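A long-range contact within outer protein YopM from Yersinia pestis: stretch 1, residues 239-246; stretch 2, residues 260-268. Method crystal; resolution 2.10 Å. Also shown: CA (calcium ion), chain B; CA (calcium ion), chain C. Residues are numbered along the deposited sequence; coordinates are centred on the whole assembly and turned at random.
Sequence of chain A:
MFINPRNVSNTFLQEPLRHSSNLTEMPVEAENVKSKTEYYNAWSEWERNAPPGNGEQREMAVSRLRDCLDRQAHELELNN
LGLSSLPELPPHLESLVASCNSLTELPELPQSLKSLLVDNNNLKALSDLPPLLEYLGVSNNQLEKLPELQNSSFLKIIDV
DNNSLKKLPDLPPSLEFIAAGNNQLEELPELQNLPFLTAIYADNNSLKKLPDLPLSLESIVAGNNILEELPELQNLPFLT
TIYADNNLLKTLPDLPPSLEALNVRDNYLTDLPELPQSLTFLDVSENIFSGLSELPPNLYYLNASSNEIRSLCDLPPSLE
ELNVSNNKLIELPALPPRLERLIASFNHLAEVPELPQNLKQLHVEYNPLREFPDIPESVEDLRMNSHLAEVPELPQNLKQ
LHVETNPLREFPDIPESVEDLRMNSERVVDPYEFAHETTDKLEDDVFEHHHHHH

Stretch 1, residues 239-246: LTTIYADN
Stretch 2, residues 260-268: EALNVRDNY

Two short parallel strands, 241-243 and 261-263, lie side by side with axes 4.7 Å apart and 5° between their directions, and a calcium ion joins the loops that follow them. The chain B calcium is bound by N246 OD1 at 2.0 Å and D266 OD2 at 2.0 Å, with waters 4, 5 and 6 and one atom from elsewhere in the structure. The two oxygens, N246 OD1 and D266 OD2, stand 2.9 Å apart because they share the metal, not a proton. D266 (chi1 t, chi2 -8°) points its CA-to-CB bond toward stretch 1 and gives its other oxygen, OD1, to the chain C calcium at 2.2 Å. N246 (m, chi2 -68°) starts away from stretch 2, but its end turns back to the ion. Both residues have positive phi, N246 at 49/51 and D266 at 55/75.

The strands pair in register T241-A261, I242-L262 and Y243-N263, CA-CA 4.5, 4.9 and 4.5 Å, with phi from -117° to -131° and psi from 110° to 125°. T240 O accepts from both A261 N and E260 N, each at 2.6 Å. The ladder then alternates in the parallel manner: I242 N donates to A261 O at 2.7 Å, N263 N to I242 O at 2.7 Å, and A244 N to N263 O at 2.7 Å, all nearly straight. CA-H...O contacts fill the gaps, T241 CA to A261 O at 3.3 Å, L262 CA to I242 O at 3.3 Å and Y243 CA to N263 O at 3.2 Å.

Beyond the strands, the buried amide of N267 (m, chi2 -68°) takes over: its ND2 donates to A244 O across the contact at 2.7 Å and to V264 O in its own stretch at 2.7 Å, tying both turns to one nitrogen. N246 N also donates to R265 O, although the position of that oxygen is less sure. Within the loops, N246 ND2 donates to D245 OD2 at 2.8 Å (D245 chi1 p), and R265 N to N263 OD1 at 2.8 Å, so each asparagine braces its own turn.

T241, Y243, A261 and N263 share one face of the sheet. N263 (t, chi2 -34°) sets its CB over a face of the Y243 ring, 3.5 Å from the centroid and 4° off the normal; Y243 has chi1 -91° and chi2 55°. Water 1 links the polar ends of this pair, 2.7 Å from Y243 OH and accepting from N263 ND2 at 2.9 Å. Small A261 leaves its CB 3.7 Å from T241 OG1 (T241 chi1 m). On the other face, buried I242 (m, t) and L262 (t, p) pack I242 CB against L262 CD1 at 3.7 Å, where aliphatic chains suit the dry setting. A244 CB and V264 CG1 (V264 chi1 m) extend the apolar packing at 4.2 Å. Near the calcium end, water 2 accepts from N246 ND2 and from the extended R265 (t, t, t) NE, both at 2.9 Å. Altogether 671 Å² is buried, summed over both sides.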

ATOM      1  N   LEU A 239      17.648  19.123  25.241  1.00 23.46           N
ATOM      2  CA  LEU A 239      17.422  18.257  24.098  1.00 22.01           C
ATOM      3  C   LEU A 239      16.238  17.363  24.423  1.00 21.70           C
ATOM      4  O   LEU A 239      16.334  16.454  25.241  1.00 22.08           O
ATOM      5  CB  LEU A 239      18.666  17.422  23.811  1.00 21.49           C
ATOM      6  CG  LEU A 239      18.626  16.599  22.523  1.00 21.02           C
ATOM      7  CD1 LEU A 239      18.137  17.461  21.360  1.00 21.64           C
ATOM      8  CD2 LEU A 239      20.015  16.057  22.241  1.00 17.76           C
ATOM      9  N   THR A 240      15.109  17.631  23.786  1.00 21.05           N
ATOM     10  CA  THR A 240      13.911  16.856  24.048  1.00 22.19           C
ATOM     11  C   THR A 240      13.549  15.965  22.882  1.00 21.75           C
ATOM     12  O   THR A 240      12.754  15.040  23.017  1.00 22.40           O
ATOM     13  CB  THR A 240      12.744  17.777  24.351  1.00 22.98           C
ATOM     14  OG1 THR A 240      12.638  18.752  23.310  1.00 23.69           O
ATOM     15  CG2 THR A 240      12.965  18.486  25.685  1.00 22.36           C
ATOM     16  N   THR A 241      14.132  16.243  21.727  1.00 21.40           N
ATOM     17  CA  THR A 241      13.843  15.431  20.568  1.00 21.75           C
ATOM     18  C   THR A 241      15.083  14.946  19.878  1.00 20.42           C
ATOM     19  O   THR A 241      15.952  15.724  19.501  1.00 20.90           O
ATOM     20  CB  THR A 241      12.992  16.182  19.544  1.00 22.61           C
ATOM     21  OG1 THR A 241      11.675  16.353  20.070  1.00 26.39           O
ATOM     22  CG2 THR A 241      12.913  15.394  18.238  1.00 23.26           C
ATOM     23  N   ILE A 242      15.165  13.637  19.726  1.00 20.77           N
ATOM     24  CA  ILE A 242      16.283  13.052  19.031  1.00 20.61           C
ATOM     25  C   ILE A 242      15.749  12.077  18.020  1.00 20.47           C
ATOM     26  O   ILE A 242      15.053  11.130  18.363  1.00 21.04           O
ATOM     27  CB  ILE A 242      17.224  12.262  19.947  1.00 20.13           C
ATOM     28  CG1 ILE A 242      17.959  13.200  20.895  1.00 19.98           C
ATOM     29  CG2 ILE A 242      18.234  11.483  19.087  1.00 19.27           C
ATOM     30  CD1 ILE A 242      18.838  12.456  21.871  1.00 20.65           C
ATOM     31  N   TYR A 243      16.063  12.343  16.764  1.00 22.38           N
ATOM     32  CA  TYR A 243      15.694  11.461  15.681  1.00 21.05           C
ATOM     33  C   TYR A 243      17.039  11.047  15.153  1.00 20.15           C
ATOM     34  O   TYR A 243      17.801  11.877  14.665  1.00 20.74           O
ATOM     35  CB  TYR A 243      14.905  12.203  14.606  1.00 21.11           C
ATOM     36  CG  TYR A 243      13.421  12.149  14.845  1.00 22.86           C
ATOM     37  CD1 TYR A 243      12.879  12.567  16.056  1.00 23.48           C
ATOM     38  CD2 TYR A 243      12.559  11.655  13.872  1.00 25.64           C
ATOM     39  CE1 TYR A 243      11.518  12.496  16.296  1.00 24.56           C
ATOM     40  CE2 TYR A 243      11.188  11.577  14.101  1.00 27.42           C
ATOM     41  CZ  TYR A 243      10.677  11.999  15.317  1.00 27.41           C
ATOM     42  OH  TYR A 243       9.327  11.913  15.565  1.00 29.46           O
ATOM     43  N   ALA A 244      17.349   9.770  15.304  1.00 20.04           N
ATOM     44  CA  ALA A 244      18.613   9.233  14.829  1.00 19.01           C
ATOM     45  C   ALA A 244      18.269   7.910  14.173  1.00 18.41           C
ATOM     46  O   ALA A 244      19.058   6.969  14.148  1.00 20.69           O
ATOM     47  CB  ALA A 244      19.571   9.032  15.992  1.00 18.55           C
ATOM     48  N   ASP A 245      17.050   7.855  13.656  1.00 18.63           N
ATOM     49  CA  ASP A 245      16.558   6.677  12.977  1.00 18.00           C
ATOM     50  C   ASP A 245      17.432   6.455  11.763  1.00 19.53           C
ATOM     51  O   ASP A 245      18.151   7.353  11.327  1.00 18.48           O
ATOM     52  CB  ASP A 245      15.131   6.907  12.498  1.00 18.17           C
ATOM     53  CG  ASP A 245      15.018   8.138  11.618  1.00 21.41           C
ATOM     54  OD1 ASP A 245      15.125   9.260  12.157  1.00 22.28           O
ATOM     55  OD2 ASP A 245      14.845   7.989  10.391  1.00 21.99           O
ATOM     56  N   ASN A 246      17.376   5.246  11.227  1.00 18.32           N
ATOM     57  CA  ASN A 246      18.107   4.933  10.023  1.00 18.65           C
ATOM     58  C   ASN A 246      19.548   5.349  10.020  1.00 18.50           C
ATOM     59  O   ASN A 246      20.023   6.010   9.100  1.00 19.42           O
ATOM     60  CB  ASN A 246      17.384   5.551   8.839  1.00 16.84           C
ATOM     61  CG  ASN A 246      16.070   4.895   8.599  1.00 18.27           C
ATOM     62  OD1 ASN A 246      16.026   3.734   8.208  1.00 18.51           O
ATOM     63  ND2 ASN A 246      14.982   5.611   8.856  1.00 17.87           N
ATOM     64  N   GLU A 260      12.211  13.875  25.299  1.00 21.48           N
ATOM     65  CA  GLU A 260      10.783  13.599  25.222  1.00 23.02           C
ATOM     66  C   GLU A 260      10.470  12.697  24.049  1.00 21.54           C
ATOM     67  O   GLU A 260       9.588  11.843  24.116  1.00 23.64           O
ATOM     68  CB  GLU A 260      10.012  14.894  25.054  1.00 22.85           C
ATOM     69  CG  GLU A 260      10.026  15.773  26.275  1.00 28.26           C
ATOM     70  CD  GLU A 260       9.482  17.141  25.980  1.00 28.56           C
ATOM     71  OE1 GLU A 260       8.510  17.232  25.206  1.00 31.04           O
ATOM     72  OE2 GLU A 260      10.021  18.122  26.523  1.00 32.94           O
ATOM     73  N   ALA A 261      11.192  12.906  22.962  1.00 20.78           N
ATOM     74  CA  ALA A 261      10.966  12.123  21.770  1.00 21.38           C
ATOM     75  C   ALA A 261      12.262  11.518  21.302  1.00 20.18           C
ATOM     76  O   ALA A 261      13.251  12.213  21.068  1.00 20.33           O
ATOM     77  CB  ALA A 261      10.360  12.995  20.670  1.00 18.88           C
ATOM     78  N   LEU A 262      12.255  10.203  21.186  1.00 20.08           N
ATOM     79  CA  LEU A 262      13.427   9.503  20.726  1.00 19.39           C
ATOM     80  C   LEU A 262      13.012   8.594  19.600  1.00 19.33           C
ATOM     81  O   LEU A 262      12.227   7.668  19.787  1.00 19.78           O
ATOM     82  CB  LEU A 262      14.052   8.672  21.843  1.00 19.21           C
ATOM     83  CG  LEU A 262      15.252   7.841  21.390  1.00 19.05           C
ATOM     84  CD1 LEU A 262      16.344   8.758  20.865  1.00 20.11           C
ATOM     85  CD2 LEU A 262      15.758   6.998  22.540  1.00 18.86           C
ATOM     86  N   ASN A 263      13.508   8.891  18.415  1.00 18.43           N
ATOM     87  CA  ASN A 263      13.218   8.044  17.292  1.00 18.90           C
ATOM     88  C   ASN A 263      14.562   7.539  16.827  1.00 17.29           C
ATOM     89  O   ASN A 263      15.384   8.301  16.332  1.00 17.85           O
ATOM     90  CB  ASN A 263      12.549   8.801  16.157  1.00 19.59           C
ATOM     91  CG  ASN A 263      12.156   7.884  15.036  1.00 20.75           C
ATOM     92  OD1 ASN A 263      12.842   6.899  14.764  1.00 23.44           O
ATOM     93  ND2 ASN A 263      11.056   8.192  14.376  1.00 22.41           N
ATOM     94  N   VAL A 264      14.798   6.254  17.033  1.00 16.69           N
ATOM     95  CA  VAL A 264      16.046   5.652  16.607  1.00 17.64           C
ATOM     96  C   VAL A 264      15.642   4.462  15.775  1.00 16.86           C
ATOM     97  O   VAL A 264      16.306   3.429  15.752  1.00 20.34           O
ATOM     98  CB  VAL A 264      16.884   5.206  17.798  1.00 15.95           C
ATOM     99  CG1 VAL A 264      17.468   6.423  18.476  1.00 14.96           C
ATOM    100  CG2 VAL A 264      16.026   4.405  18.762  1.00 14.93           C
ATOM    101  N   ARG A 265      14.517   4.635  15.102  1.00 17.26           N
ATOM    102  CA  ARG A 265      13.971   3.610  14.247  1.00 18.88           C
ATOM    103  C   ARG A 265      15.053   3.158  13.296  1.00 17.05           C
ATOM    104  O   ARG A 265      15.836   3.959  12.790  1.00 15.64           O
ATOM    105  CB  ARG A 265      12.787   4.158  13.454  1.00 20.32           C
ATOM    106  CG  ARG A 265      12.327   3.275  12.310  1.00 25.25           C
ATOM    107  CD  ARG A 265      11.132   3.915  11.637  1.00 28.69           C
ATOM    108  NE  ARG A 265      10.771   3.283  10.372  1.00 34.88           N
ATOM    109  CZ  ARG A 265      10.144   2.119  10.257  1.00 36.90           C
ATOM    110  NH1 ARG A 265       9.793   1.427  11.337  1.00 36.46           N
ATOM    111  NH2 ARG A 265       9.856   1.648   9.049  1.00 36.58           N
ATOM    112  N   ASP A 266      15.086   1.858  13.074  1.00 16.54           N
ATOM    113  CA  ASP A 266      16.037   1.263  12.178  1.00 15.61           C
ATOM    114  C   ASP A 266      17.471   1.598  12.507  1.00 16.76           C
ATOM    115  O   ASP A 266      18.121   2.429  11.861  1.00 15.56           O
ATOM    116  CB  ASP A 266      15.747   1.659  10.738  1.00 16.20           C
ATOM    117  CG  ASP A 266      16.469   0.770   9.764  1.00 17.42           C
ATOM    118  OD1 ASP A 266      17.297  -0.038  10.230  1.00 18.69           O
ATOM    119  OD2 ASP A 266      16.218   0.872   8.552  1.00 18.02           O
ATOM    120  N   ASN A 267      17.949   0.946  13.546  1.00 16.13           N
ATOM    121  CA  ASN A 267      19.319   1.079  13.965  1.00 18.40           C
ATOM    122  C   ASN A 267      19.637  -0.305  14.445  1.00 17.76           C
ATOM    123  O   ASN A 267      18.888  -1.234  14.176  1.00 17.68           O
ATOM    124  CB  ASN A 267      19.462   2.130  15.056  1.00 18.16           C
ATOM    125  CG  ASN A 267      19.607   3.517  14.480  1.00 18.33           C
ATOM    126  OD1 ASN A 267      20.617   3.825  13.846  1.00 18.61           O
ATOM    127  ND2 ASN A 267      18.590   4.357  14.668  1.00 15.95           N
ATOM    128  N   TYR A 268      20.727  -0.462  15.163  1.00 18.92           N
ATOM    129  CA  TYR A 268      21.086  -1.790  15.590  1.00 19.31           C
ATOM    130  C   TYR A 268      21.022  -1.872  17.089  1.00 19.13           C
ATOM    131  O   TYR A 268      21.889  -2.464  17.721  1.00 20.28           O
ATOM    132  CB  TYR A 268      22.491  -2.101  15.104  1.00 19.61           C
ATOM    133  CG  TYR A 268      22.721  -3.563  14.873  1.00 21.59           C
ATOM    134  CD1 TYR A 268      22.033  -4.239  13.868  1.00 21.08           C
ATOM    135  CD2 TYR A 268      23.643  -4.269  15.638  1.00 19.50           C
ATOM    136  CE1 TYR A 268      22.266  -5.584  13.624  1.00 23.91           C
ATOM    137  CE2 TYR A 268      23.881  -5.612  15.406  1.00 22.05           C
ATOM    138  CZ  TYR A 268      23.192  -6.260  14.400  1.00 21.88           C
ATOM    139  OH  TYR A 268      23.430  -7.582  14.169  1.00 26.14           O
TER
HETATM  140 CA    CA B2001      15.467   2.102   7.124  1.00 18.84          CA
HETATM  141 CA    CA C2002      17.936  -2.140   9.783  1.00 19.20          CA
HETATM  142  O   HOH W   1       8.646   9.741  14.112  1.00 58.43           O
HETATM  143  O   HOH W   2      12.273   4.718   8.410  1.00 36.41           O
HETATM  144  O   HOH W   3      17.814  -1.021   7.708  1.00 15.32           O
HETATM  145  O   HOH W   4      14.415   3.417   5.674  1.00 24.95           O
HETATM  146  O   HOH W   5      13.535   1.742   8.129  1.00 20.04           O
HETATM  147  O   HOH W   6      17.451   1.845   5.942  1.00 22.45           O
HETATM  148  O   HOH W   7      15.663  -2.449   9.549  1.00 19.09           O